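Long-range contacts in sulfur carrier protein ThiS adenylyltransferase (Escherichia coli, PDB 1ZUD), which uses ATP to adenylylate the C-terminal glycine carboxylate of the sulfur carrier protein ThiS, an activation step in thiamine biosynthesis: residues G37-P42 and P192-M197; T54-D59 and T101-R106; D61-S66 and R81-V86; Q71-T76 and Q85-R90. One frame throughout, in Å; residues are numbered along the deposited sequence. Where two conformers were deposited one is given.

Interaction 1 of 4, residues G37-P42 and P192-M197; sequences GGLGTP and PVVGVM
The flat group at this contact is the peptide joining Gly38 to Leu39, in the glycine-rich turn that opens the nucleotide-binding Rossmann fold of ThiF. Val194, from helix 191-210, presses a methyl onto one face of that plane: its CG2 stands 3.5 Å from Gly38 C, almost directly above it. Gly195 CA approaches the peptide oxygen, so both approach the same face of this peptide. Val194 CG1 leans over Gly38 itself, and a beta carbon there would collide with it, an instructive case of a glycine that lets a neighbouring helix lie close. The rest is van der Waals packing, in which Leu39 crosses Val194 obliquely, its CD2 lying 3.5 Å from Val194 O and 3.6 Å from Met197 CB. No hydrogen bond joins the two segments. Gly38 belongs to the ATP site, and the C-terminal glycine region of the ThiS chain is bound close by, with Gly65 of ThiS against Leu39 and Gly66 of ThiS against Val194. The turn is braced from within by Thr41, whose OG1 donates to Gly37 O at 2.8 Å, lying in the carbonyl plane, while Thr41 N donates to the same oxygen.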
loop_
_atom_site.group_PDB
_atom_site.type_symbol
_atom_site.label_atom_id
_atom_site.label_comp_id
_atom_site.label_asym_id
_atom_site.label_seq_id
_atom_site.Cartn_x
_atom_site.Cartn_y
_atom_site.Cartn_z
ATOM N N GLY C 37 -3.938 0.770 -15.830
ATOM C CA GLY C 37 -3.997 2.131 -15.311
ATOM C C GLY C 37 -3.292 2.315 -13.995
ATOM O O GLY C 37 -2.213 1.776 -13.793
ATOM N N GLY C 38 -3.882 3.090 -13.087
ATOM C CA GLY C 38 -3.227 3.302 -11.803
ATOM C C GLY C 38 -3.075 2.004 -10.993
ATOM O O GLY C 38 -2.121 1.805 -10.198
ATOM N N LEU C 39 -4.029 1.100 -11.142
ATOM C CA LEU C 39 -3.938 -0.148 -10.363
ATOM C C LEU C 39 -3.055 -1.147 -11.107
ATOM O O LEU C 39 -2.211 -1.861 -10.544
ATOM C CB LEU C 39 -5.339 -0.813 -10.246
ATOM C CG LEU C 39 -6.388 -0.051 -9.446
ATOM C CD1 LEU C 39 -7.794 -0.731 -9.623
ATOM C CD2 LEU C 39 -5.937 -0.107 -7.941
ATOM N N GLY C 40 -3.325 -1.228 -12.395
ATOM C CA GLY C 40 -2.653 -2.220 -13.189
ATOM C C GLY C 40 -1.181 -2.020 -13.449
ATOM O O GLY C 40 -0.454 -3.029 -13.509
ATOM N N THR C 41 -0.741 -0.774 -13.626
ATOM C CA THR C 41 0.688 -0.625 -13.926
ATOM C C THR C 41 1.592 -1.074 -12.747
ATOM O O THR C 41 2.533 -1.810 -12.985
ATOM C CB THR C 41 1.030 0.813 -14.382
ATOM O OG1 THR C 41 0.596 1.752 -13.406
ATOM C CG2 THR C 41 0.349 1.118 -15.699
ATOM N N PRO C 42 1.324 -0.672 -11.477
ATOM C CA PRO C 42 2.256 -1.206 -10.453
ATOM C C PRO C 42 2.068 -2.706 -10.272
ATOM O O PRO C 42 3.049 -3.426 -10.023
ATOM C CB PRO C 42 1.903 -0.474 -9.171
ATOM C CG PRO C 42 0.541 0.071 -9.437
ATOM C CD PRO C 42 0.357 0.272 -10.889
ATOM N N PRO C 192 -0.273 7.766 -5.284
ATOM C CA PRO C 192 0.107 6.685 -4.374
ATOM C C PRO C 192 -1.074 5.967 -3.743
ATOM O O PRO C 192 -0.905 4.895 -3.234
ATOM C CB PRO C 192 0.953 7.387 -3.302
ATOM C CG PRO C 192 1.397 8.692 -3.927
ATOM C CD PRO C 192 0.311 9.072 -4.887
ATOM N N VAL C 193 -2.256 6.538 -3.733
ATOM C CA VAL C 193 -3.369 5.751 -3.159
ATOM C C VAL C 193 -3.770 4.630 -4.142
ATOM O O VAL C 193 -3.906 3.458 -3.769
ATOM C CB VAL C 193 -4.602 6.643 -2.856
ATOM C CG1 VAL C 193 -5.784 5.741 -2.393
ATOM C CG2 VAL C 193 -4.241 7.672 -1.757
ATOM N N VAL C 194 -3.972 4.961 -5.411
ATOM C CA VAL C 194 -4.348 3.918 -6.358
ATOM C C VAL C 194 -3.130 2.977 -6.501
ATOM O O VAL C 194 -3.262 1.758 -6.699
ATOM C CB VAL C 194 -4.835 4.497 -7.753
ATOM C CG1 VAL C 194 -3.723 5.279 -8.481
ATOM C CG2 VAL C 194 -5.221 3.340 -8.643
ATOM N N GLY C 195 -1.934 3.538 -6.387
ATOM C CA GLY C 195 -0.717 2.726 -6.479
ATOM C C GLY C 195 -0.631 1.700 -5.337
ATOM O O GLY C 195 -0.264 0.537 -5.590
ATOM N N VAL C 196 -0.955 2.099 -4.108
ATOM C CA VAL C 196 -0.858 1.119 -3.058
ATOM C C VAL C 196 -1.869 -0.024 -3.255
ATOM O O VAL C 196 -1.526 -1.186 -3.013
ATOM C CB VAL C 196 -1.043 1.673 -1.616
ATOM C CG1 VAL C 196 0.005 2.725 -1.326
ATOM C CG2 VAL C 196 -2.409 2.166 -1.380
ATOM N N MET C 197 -3.050 0.290 -3.777
ATOM C CA MET C 197 -4.066 -0.763 -4.000
ATOM C C MET C 197 -3.597 -1.723 -5.066
ATOM O O MET C 197 -3.747 -2.935 -4.935
ATOM C CB MET C 197 -5.424 -0.143 -4.397
ATOM C CG MET C 197 -5.952 0.890 -3.373
ATOM S SD MET C 197 -5.922 0.389 -1.603
ATOM C CE MET C 197 -7.037 -1.126 -1.694
#

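Interaction 2 of 4, residues T54-D59 and T101-R106; sequences TLVLAD and TALQQR
Two parallel strands of a Rossmann sheet meet here, 54-58 and the outermost strand 99-103, joined along the chain by helix 83-94 in a beta-alpha-beta crossover. Four backbone bonds zip them together: Thr101 N to Leu55 O, Leu57 N to Thr101 O, Leu103 N to Leu57 O and Asp59 N to Leu103 O. The second is the shortest, 2.8 Å, with Leu57 N almost exactly along the Thr101 C=O axis. Leu103 N instead sits 26° above the carbonyl plane of Leu57. On the face shared by Val56, Ala58, Thr101 and Leu103, Val56 CG1 touches Leu103 CD1 at 3.5 Å.

Gln104, the residue after Leu103, repays an atom-by-atom reading. Its CB and CG pass Asp59 O at 4.1 and 3.9 Å, and the chain then bends at chi2 (65°), folding the amide back so that CD lies 3.2 Å from that oxygen. At the tip the partners change: OE1 is hydrogen-bonded to Ser84 OG, and NE2 to Asp61 O. An alanine here would remove the amide and so would probably loosen the tie between the backbone around Gln104, the loop after Asp59 and the start of helix 83-94. That matters locally because Asp59 belongs to the ATP site, its OD1 taking a hydrogen bond from Leu36 N. One close approach is not a bond: Gln104 OE1 and Asp59 O, both acceptors, stand 3.2 Å apart.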
loop_
_atom_site.group_PDB
_atom_site.type_symbol
_atom_site.label_atom_id
_atom_site.label_comp_id
_atom_site.label_asym_id
_atom_site.label_seq_id
_atom_site.Cartn_x
_atom_site.Cartn_y
_atom_site.Cartn_z
ATOM N N THR C 54 3.898 -16.088 -16.903
ATOM C CA THR C 54 3.146 -15.484 -18.009
ATOM C C THR C 54 2.214 -14.389 -17.497
ATOM O O THR C 54 1.415 -14.601 -16.582
ATOM C CB THR C 54 2.284 -16.516 -18.769
ATOM O OG1 THR C 54 3.110 -17.599 -19.187
ATOM C CG2 THR C 54 1.653 -15.878 -20.025
ATOM N N LEU C 55 2.341 -13.215 -18.070
ATOM C CA LEU C 55 1.451 -12.116 -17.724
ATOM C C LEU C 55 0.704 -11.719 -18.972
ATOM O O LEU C 55 1.315 -11.444 -20.023
ATOM C CB LEU C 55 2.198 -10.859 -17.242
ATOM C CG LEU C 55 2.970 -10.905 -15.959
ATOM C CD1 LEU C 55 3.656 -9.530 -15.764
ATOM C CD2 LEU C 55 1.995 -11.215 -14.801
ATOM N N VAL C 56 -0.613 -11.669 -18.866
ATOM C CA VAL C 56 -1.424 -11.231 -19.983
ATOM C C VAL C 56 -1.919 -9.836 -19.584
ATOM O O VAL C 56 -2.494 -9.653 -18.512
ATOM C CB VAL C 56 -2.567 -12.286 -20.258
ATOM C CG1 VAL C 56 -3.371 -11.902 -21.515
ATOM C CG2 VAL C 56 -1.918 -13.674 -20.567
ATOM N N LEU C 57 -1.681 -8.846 -20.455
ATOM C CA LEU C 57 -1.943 -7.445 -20.142
ATOM C C LEU C 57 -2.981 -6.957 -21.113
ATOM O O LEU C 57 -2.708 -6.821 -22.287
ATOM C CB LEU C 57 -0.608 -6.667 -20.282
ATOM C CG LEU C 57 0.649 -7.350 -19.634
ATOM C CD1 LEU C 57 1.953 -7.036 -20.396
ATOM C CD2 LEU C 57 0.789 -6.879 -18.184
ATOM N N ALA C 58 -4.163 -6.659 -20.607
ATOM C CA ALA C 58 -5.265 -6.234 -21.473
ATOM C C ALA C 58 -5.683 -4.795 -21.152
ATOM O O ALA C 58 -5.920 -4.449 -19.978
ATOM C CB ALA C 58 -6.477 -7.224 -21.259
ATOM N N ASP C 59 -5.769 -3.948 -22.176
ATOM C CA ASP C 59 -6.246 -2.574 -21.966
ATOM C C ASP C 59 -6.599 -2.027 -23.352
ATOM O O ASP C 59 -5.949 -2.374 -24.330
ATOM C CB ASP C 59 -5.165 -1.695 -21.297
ATOM C CG ASP C 59 -5.720 -0.320 -20.762
ATOM O OD1 ASP C 59 -6.069 -0.176 -19.546
ATOM O OD2 ASP C 59 -5.807 0.635 -21.571
ATOM N N THR C 101 2.239 -11.152 -22.736
ATOM C CA THR C 101 1.252 -11.081 -23.801
ATOM C C THR C 101 0.373 -9.831 -23.758
ATOM O O THR C 101 -0.253 -9.538 -22.739
ATOM C CB THR C 101 0.372 -12.353 -23.729
ATOM O OG1 THR C 101 1.224 -13.480 -23.888
ATOM C CG2 THR C 101 -0.734 -12.363 -24.797
ATOM N N ALA C 102 0.329 -9.116 -24.876
ATOM C CA ALA C 102 -0.441 -7.868 -25.004
ATOM C C ALA C 102 -1.758 -8.057 -25.671
ATOM O O ALA C 102 -1.796 -8.579 -26.774
ATOM C CB ALA C 102 0.369 -6.814 -25.857
ATOM N N LEU C 103 -2.840 -7.625 -25.034
ATOM C CA LEU C 103 -4.187 -7.681 -25.661
ATOM C C LEU C 103 -4.725 -6.247 -25.660
ATOM O O LEU C 103 -5.184 -5.733 -24.605
ATOM C CB LEU C 103 -5.174 -8.549 -24.850
ATOM C CG LEU C 103 -4.707 -9.987 -24.579
ATOM C CD1 LEU C 103 -5.797 -10.777 -23.812
ATOM C CD2 LEU C 103 -4.457 -10.685 -25.903
ATOM N N GLN C 104 -4.666 -5.581 -26.809
ATOM C CA GLN C 104 -5.161 -4.208 -26.879
ATOM C C GLN C 104 -6.668 -4.306 -27.156
ATOM O O GLN C 104 -7.121 -4.199 -28.300
ATOM C CB GLN C 104 -4.474 -3.431 -27.999
ATOM C CG GLN C 104 -4.812 -1.932 -28.028
ATOM C CD GLN C 104 -4.306 -1.154 -26.807
ATOM O OE1 GLN C 104 -3.402 -1.593 -26.072
ATOM N NE2 GLN C 104 -4.890 0.008 -26.591
ATOM N N GLN C 105 -7.444 -4.563 -26.119
ATOM C CA GLN C 105 -8.852 -4.662 -26.347
ATOM C C GLN C 105 -9.604 -4.531 -25.024
ATOM O O GLN C 105 -8.991 -4.550 -23.935
ATOM C CB GLN C 105 -9.146 -5.991 -27.101
ATOM C CG GLN C 105 -8.969 -7.216 -26.254
ATOM C CD GLN C 105 -9.189 -8.518 -27.006
ATOM O OE1 GLN C 105 -8.238 -9.147 -27.460
ATOM N NE2 GLN C 105 -10.452 -8.926 -27.139
ATOM N N ARG C 106 -10.918 -4.324 -25.132
ATOM C CA ARG C 106 -11.814 -4.215 -23.975
ATOM C C ARG C 106 -12.339 -5.630 -23.966
ATOM O O ARG C 106 -13.180 -5.991 -24.789
ATOM C CB ARG C 106 -12.966 -3.228 -24.240
ATOM C CG ARG C 106 -13.963 -3.095 -23.059
ATOM C CD ARG C 106 -15.008 -2.010 -23.326
ATOM N NE ARG C 106 -16.010 -1.872 -22.266
ATOM C CZ ARG C 106 -17.045 -2.698 -22.074
ATOM N NH1 ARG C 106 -17.235 -3.748 -22.871
ATOM N NH2 ARG C 106 -17.908 -2.462 -21.084
#

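Interaction 3 of 4, residues D61-S66 and R81-V86; sequences DDVHLS and RPKSQV
Backbone hydrogen bonds form the frame of this contact. Lys83 N donates to Asp61 O at 2.9 Å and nearly straight (171°), and Val63 N donates to Arg81 O at 2.8 Å. Both donors lie in the planes of the carbonyls they address. Together the two bonds bracket an isolated bridge between Asp62 and Pro82, where the proline has no N-H to offer and its neighbours do the bonding.

The charged groups meet less directly. Asp61 OD1 and Lys83 NZ are 4.3 Å apart, too far for a salt bridge, and a single water spans them, donating to Asp61 OD1 and accepting from Lys83 NZ at 2.7 Å. The ammonium has a further protein partner in Gln71 OE1, so the lysine tip is fixed from more than one direction. Asp62 turns its OD1 to within 3.2 Å of Pro82 CA, beside the first turn of the helix. Arg81 NH2 bonds in plane to a lone pair of Gln85 OE1 and also to Gln89 OE1, and NH1 forms a salt bridge with Asp78.

The apolar contacts centre on Lys83 and Val63. The lysine chain runs extended beyond CG, its CE alongside Asp61 CB, while Val63 CG2 crosses obliquely to Lys83 CG at 3.8 Å. Val86 CG2 lies over one face of the Arg81 guanidinium, 3.9 Å above its centre.

Pro82 occupies the N-cap position of helix 83-94, and the bridge sets the start of that helix, whose first residue, Lys83, belongs to the ATP site, beside Asp59 of the same site.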
loop_
_atom_site.group_PDB
_atom_site.type_symbol
_atom_site.label_atom_id
_atom_site.label_comp_id
_atom_site.label_asym_id
_atom_site.label_seq_id
_atom_site.Cartn_x
_atom_site.Cartn_y
_atom_site.Cartn_z
ATOM N N ASP C 61 -6.821 1.420 -23.998
ATOM C CA ASP C 61 -6.469 2.842 -24.114
ATOM C C ASP C 61 -5.088 3.110 -24.711
ATOM O O ASP C 61 -4.325 2.204 -24.865
ATOM C CB ASP C 61 -6.495 3.496 -22.739
ATOM C CG ASP C 61 -7.906 3.639 -22.185
ATOM O OD1 ASP C 61 -8.139 3.200 -21.034
ATOM O OD2 ASP C 61 -8.777 4.202 -22.894
ATOM N N ASP C 62 -4.815 4.374 -25.044
ATOM C CA ASP C 62 -3.508 4.837 -25.528
ATOM C C ASP C 62 -2.967 5.722 -24.370
ATOM O O ASP C 62 -3.734 6.270 -23.585
ATOM C CB ASP C 62 -3.649 5.706 -26.809
ATOM C CG ASP C 62 -3.985 4.864 -28.076
ATOM O OD1 ASP C 62 -3.637 3.662 -28.155
ATOM O OD2 ASP C 62 -4.603 5.412 -29.015
ATOM N N VAL C 63 -1.659 5.872 -24.255
ATOM C CA VAL C 63 -1.138 6.703 -23.189
ATOM C C VAL C 63 -1.488 8.189 -23.400
ATOM O O VAL C 63 -1.391 8.720 -24.511
ATOM C CB VAL C 63 0.392 6.521 -23.071
ATOM C CG1 VAL C 63 0.932 7.415 -21.945
ATOM C CG2 VAL C 63 0.715 4.969 -22.826
ATOM N N HIS C 64 -1.888 8.872 -22.328
ATOM C CA HIS C 64 -2.223 10.305 -22.416
ATOM C C HIS C 64 -1.344 10.976 -21.391
ATOM O O HIS C 64 -0.998 10.353 -20.389
ATOM C CB HIS C 64 -3.701 10.534 -22.083
ATOM C CG HIS C 64 -4.638 9.777 -22.976
ATOM N ND1 HIS C 64 -4.662 9.944 -24.346
ATOM C CD2 HIS C 64 -5.537 8.799 -22.701
ATOM C CE1 HIS C 64 -5.527 9.096 -24.876
ATOM N NE2 HIS C 64 -6.069 8.390 -23.899
ATOM N N LEU C 65 -1.058 12.272 -21.576
ATOM C CA LEU C 65 -0.182 12.974 -20.651
ATOM C C LEU C 65 -0.710 12.942 -19.214
ATOM O O LEU C 65 0.066 12.793 -18.274
ATOM C CB LEU C 65 -0.001 14.446 -21.112
ATOM C CG LEU C 65 0.633 15.405 -20.114
ATOM C CD1 LEU C 65 2.095 14.929 -19.793
ATOM C CD2 LEU C 65 0.602 16.823 -20.715
ATOM N N SER C 66 -2.024 13.103 -19.049
ATOM C CA SER C 66 -2.601 13.117 -17.699
ATOM C C SER C 66 -2.513 11.757 -16.959
ATOM O O SER C 66 -2.756 11.678 -15.759
ATOM C CB SER C 66 -4.051 13.582 -17.756
ATOM O OG SER C 66 -4.828 12.574 -18.351
ATOM N N ARG C 81 0.697 6.168 -27.717
ATOM C CA ARG C 81 0.901 4.779 -28.104
ATOM C C ARG C 81 -0.046 3.834 -27.314
ATOM O O ARG C 81 -0.480 4.180 -26.205
ATOM C CB ARG C 81 2.371 4.447 -27.890
ATOM C CG ARG C 81 3.350 5.374 -28.699
ATOM C CD ARG C 81 4.824 4.907 -28.415
ATOM N NE ARG C 81 5.007 3.468 -28.720
ATOM C CZ ARG C 81 5.859 2.646 -28.092
ATOM N NH1 ARG C 81 6.631 3.107 -27.114
ATOM N NH2 ARG C 81 5.913 1.348 -28.401
ATOM N N PRO C 82 -0.392 2.653 -27.878
ATOM C CA PRO C 82 -1.305 1.679 -27.215
ATOM C C PRO C 82 -0.754 1.196 -25.863
ATOM O O PRO C 82 0.371 0.738 -25.802
ATOM C CB PRO C 82 -1.401 0.519 -28.222
ATOM C CG PRO C 82 -0.885 1.162 -29.576
ATOM C CD PRO C 82 0.164 2.116 -29.146
ATOM N N LYS C 83 -1.577 1.248 -24.799
ATOM C CA LYS C 83 -1.103 0.868 -23.478
ATOM C C LYS C 83 -0.596 -0.546 -23.317
ATOM O O LYS C 83 0.423 -0.759 -22.642
ATOM C CB LYS C 83 -2.156 1.153 -22.397
ATOM C CG LYS C 83 -2.141 2.588 -21.916
ATOM C CD LYS C 83 -3.113 2.806 -20.759
ATOM C CE LYS C 83 -3.318 4.291 -20.582
ATOM N NZ LYS C 83 -4.331 4.633 -19.534
ATOM N N SER C 84 -1.290 -1.525 -23.898
ATOM C CA SER C 84 -0.827 -2.912 -23.730
ATOM C C SER C 84 0.516 -3.158 -24.446
ATOM O O SER C 84 1.386 -3.894 -23.952
ATOM C CB SER C 84 -1.922 -3.912 -24.185
ATOM O OG SER C 84 -2.023 -3.982 -25.591
ATOM N N GLN C 85 0.715 -2.502 -25.583
ATOM C CA GLN C 85 1.971 -2.664 -26.326
ATOM C C GLN C 85 3.135 -2.033 -25.580
ATOM O O GLN C 85 4.211 -2.637 -25.458
ATOM C CB GLN C 85 1.835 -2.033 -27.714
ATOM C CG GLN C 85 3.163 -1.816 -28.486
ATOM C CD GLN C 85 2.946 -1.031 -29.803
ATOM O OE1 GLN C 85 3.695 -0.097 -30.117
ATOM N NE2 GLN C 85 1.922 -1.410 -30.562
ATOM N N VAL C 86 2.939 -0.790 -25.127
ATOM C CA VAL C 86 3.943 -0.053 -24.363
ATOM C C VAL C 86 4.299 -0.836 -23.084
ATOM O O VAL C 86 5.466 -0.952 -22.719
ATOM C CB VAL C 86 3.394 1.379 -23.949
ATOM C CG1 VAL C 86 4.297 2.029 -22.924
ATOM C CG2 VAL C 86 3.256 2.291 -25.197
HETATM O O HOH W 1 -6.078 2.640 -19.032
#

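Interaction 4 of 4, residues Q71-T76 and Q85-R90; sequences QILFTT and QVSQQR
Arg90 donates a hydrogen bond to Thr75: NH2 lies 3.2 Å from Thr75 OG1, with the oxygen in the plane of the guanidinium at its edge. The two side chains cross at about a right angle, and Thr75 CG2 lies 3.4 Å from Arg90 NH1. A bend at chi2 (-41°) steers the arginine along Leu73, which slides past it in the opposite direction. Beside them Phe74 turns its ring edge to Ser87, CE2 being 3.3 Å from OG, while Val86 CG1 meets Phe74 CD2 at 3.5 Å. Leu73 CD2 also touches Ser87 OG.

Further out, a type I turn from Gln71 to Phe74 sets the positions of Leu73 and Phe74. Thr41 of helix 40-50 packs against both, and Thr76 OG1 bonds to Arg8 NH2 of the second subunit.

An alanine in place of Arg90 would lose the bond to Thr75 OG1 and the packing of the arginine chain on Leu73 and Thr75 CG2, and would probably leave this loop less firmly held. Chemically, a directional N-H...O bond lies next to the apolar packing of Leu73, Phe74 and Val86; the Ser87 hydroxyl, set against the Phe74 edge and Leu73, is satisfied by Lys83 O of its own helix, and that of Thr75 by Glu77 and Arg90.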
loop_
_atom_site.group_PDB
_atom_site.type_symbol
_atom_site.label_atom_id
_atom_site.label_comp_id
_atom_site.label_asym_id
_atom_site.label_seq_id
_atom_site.Cartn_x
_atom_site.Cartn_y
_atom_site.Cartn_z
ATOM N N GLN C 71 0.270 6.407 -13.516
ATOM C CA GLN C 71 0.549 5.168 -14.260
ATOM C C GLN C 71 2.043 5.143 -14.539
ATOM O O GLN C 71 2.484 5.498 -15.650
ATOM C CB GLN C 71 -0.291 5.182 -15.526
ATOM C CG GLN C 71 -1.820 5.209 -15.123
ATOM C CD GLN C 71 -2.779 5.349 -16.269
ATOM O OE1 GLN C 71 -2.452 5.054 -17.418
ATOM N NE2 GLN C 71 -4.010 5.741 -15.952
ATOM N N ILE C 72 2.771 4.702 -13.509
ATOM C CA ILE C 72 4.237 4.666 -13.392
ATOM C C ILE C 72 5.065 3.833 -14.333
ATOM O O ILE C 72 6.300 3.901 -14.301
ATOM C CB ILE C 72 4.662 4.271 -11.955
ATOM C CG1 ILE C 72 4.283 2.807 -11.691
ATOM C CG2 ILE C 72 4.019 5.214 -10.939
ATOM C CD1 ILE C 72 4.567 2.350 -10.284
ATOM N N LEU C 73 4.412 3.041 -15.160
ATOM C CA LEU C 73 5.106 2.216 -16.119
ATOM C C LEU C 73 5.388 3.011 -17.401
ATOM O O LEU C 73 6.288 2.657 -18.140
ATOM C CB LEU C 73 4.228 1.011 -16.458
ATOM C CG LEU C 73 4.701 -0.119 -17.356
ATOM C CD1 LEU C 73 6.012 -0.646 -16.691
ATOM C CD2 LEU C 73 3.598 -1.287 -17.457
ATOM N N PHE C 74 4.631 4.085 -17.638
ATOM C CA PHE C 74 4.720 4.880 -18.866
ATOM C C PHE C 74 5.588 6.152 -18.794
ATOM O O PHE C 74 5.925 6.593 -17.727
ATOM C CB PHE C 74 3.298 5.263 -19.289
ATOM C CG PHE C 74 2.339 4.101 -19.265
ATOM C CD1 PHE C 74 1.106 4.214 -18.674
ATOM C CD2 PHE C 74 2.692 2.887 -19.877
ATOM C CE1 PHE C 74 0.212 3.121 -18.686
ATOM C CE2 PHE C 74 1.821 1.807 -19.901
ATOM C CZ PHE C 74 0.574 1.934 -19.298
ATOM N N THR C 75 5.968 6.718 -19.932
ATOM C CA THR C 75 6.754 7.943 -19.885
ATOM C C THR C 75 6.226 8.922 -20.924
ATOM O O THR C 75 5.310 8.623 -21.710
ATOM C CB THR C 75 8.254 7.693 -20.171
ATOM O OG1 THR C 75 8.420 7.330 -21.534
ATOM C CG2 THR C 75 8.809 6.592 -19.290
ATOM N N THR C 76 6.794 10.117 -20.925
ATOM C CA THR C 76 6.355 11.123 -21.864
ATOM C C THR C 76 6.570 10.635 -23.295
ATOM O O THR C 76 5.808 10.989 -24.185
ATOM C CB THR C 76 7.112 12.485 -21.597
ATOM O OG1 THR C 76 6.649 13.042 -20.366
ATOM C CG2 THR C 76 6.814 13.511 -22.653
ATOM N N GLN C 85 0.715 -2.502 -25.583
ATOM C CA GLN C 85 1.971 -2.664 -26.326
ATOM C C GLN C 85 3.135 -2.033 -25.580
ATOM O O GLN C 85 4.211 -2.637 -25.458
ATOM C CB GLN C 85 1.835 -2.033 -27.714
ATOM C CG GLN C 85 3.163 -1.816 -28.486
ATOM C CD GLN C 85 2.946 -1.031 -29.803
ATOM O OE1 GLN C 85 3.695 -0.097 -30.117
ATOM N NE2 GLN C 85 1.922 -1.410 -30.562
ATOM N N VAL C 86 2.939 -0.790 -25.127
ATOM C CA VAL C 86 3.943 -0.053 -24.363
ATOM C C VAL C 86 4.299 -0.836 -23.084
ATOM O O VAL C 86 5.466 -0.952 -22.719
ATOM C CB VAL C 86 3.394 1.379 -23.949
ATOM C CG1 VAL C 86 4.297 2.029 -22.924
ATOM C CG2 VAL C 86 3.256 2.291 -25.197
ATOM N N SER C 87 3.279 -1.341 -22.393
ATOM C CA SER C 87 3.456 -2.116 -21.154
ATOM C C SER C 87 4.283 -3.372 -21.427
ATOM O O SER C 87 5.217 -3.678 -20.687
ATOM C CB SER C 87 2.074 -2.540 -20.575
ATOM O OG SER C 87 1.323 -1.410 -20.099
ATOM N N GLN C 88 3.932 -4.099 -22.488
ATOM C CA GLN C 88 4.675 -5.319 -22.861
ATOM C C GLN C 88 6.132 -4.929 -23.142
ATOM O O GLN C 88 7.050 -5.590 -22.648
ATOM C CB GLN C 88 4.025 -5.950 -24.124
ATOM C CG GLN C 88 4.723 -7.175 -24.792
ATOM C CD GLN C 88 3.997 -7.613 -26.072
ATOM O OE1 GLN C 88 3.761 -6.805 -26.982
ATOM N NE2 GLN C 88 3.619 -8.889 -26.138
ATOM N N GLN C 89 6.358 -3.818 -23.846
ATOM C CA GLN C 89 7.746 -3.437 -24.155
ATOM C C GLN C 89 8.542 -2.993 -22.929
ATOM O O GLN C 89 9.692 -3.361 -22.736
ATOM C CB GLN C 89 7.735 -2.319 -25.218
ATOM C CG GLN C 89 7.176 -2.836 -26.517
ATOM C CD GLN C 89 7.107 -1.792 -27.616
ATOM O OE1 GLN C 89 7.325 -0.600 -27.379
ATOM N NE2 GLN C 89 6.778 -2.236 -28.825
ATOM N N ARG C 90 7.920 -2.175 -22.086
ATOM C CA ARG C 90 8.619 -1.732 -20.895
ATOM C C ARG C 90 8.896 -2.885 -19.914
ATOM O O ARG C 90 9.971 -2.963 -19.308
ATOM C CB ARG C 90 7.819 -0.635 -20.218
ATOM C CG ARG C 90 7.893 0.680 -21.002
ATOM C CD ARG C 90 9.339 0.895 -21.503
ATOM N NE ARG C 90 9.577 2.177 -22.167
ATOM C CZ ARG C 90 9.238 3.354 -21.652
ATOM N NH1 ARG C 90 8.641 3.410 -20.465
ATOM N NH2 ARG C 90 9.495 4.470 -22.326
#

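Interactions 1 and 4 are buried, whereas interactions 2 and 3 are only partly so. Interaction 1 sets the glycine-rich turn on helix 191-210 by van der Waals packing, without a hydrogen bond between the segments, and interaction 2 relies on backbone bonds between strands. Interactions 3 and 4 share helix 83-94, including Gln85 and Val86, with centres about 7 Å apart. Interaction 3 adds water and charge, interaction 4 an arginine-threonine hydrogen bond beside an aromatic and aliphatic cluster. Lys83 of interaction 3 reaches Gln71 of interaction 4, and Gln71 packs on Gly37 of interaction 1. Interactions 1, 3 and 4 touch the second subunit. Interactions 1, 2 and 3 each contribute a residue to the ATP site.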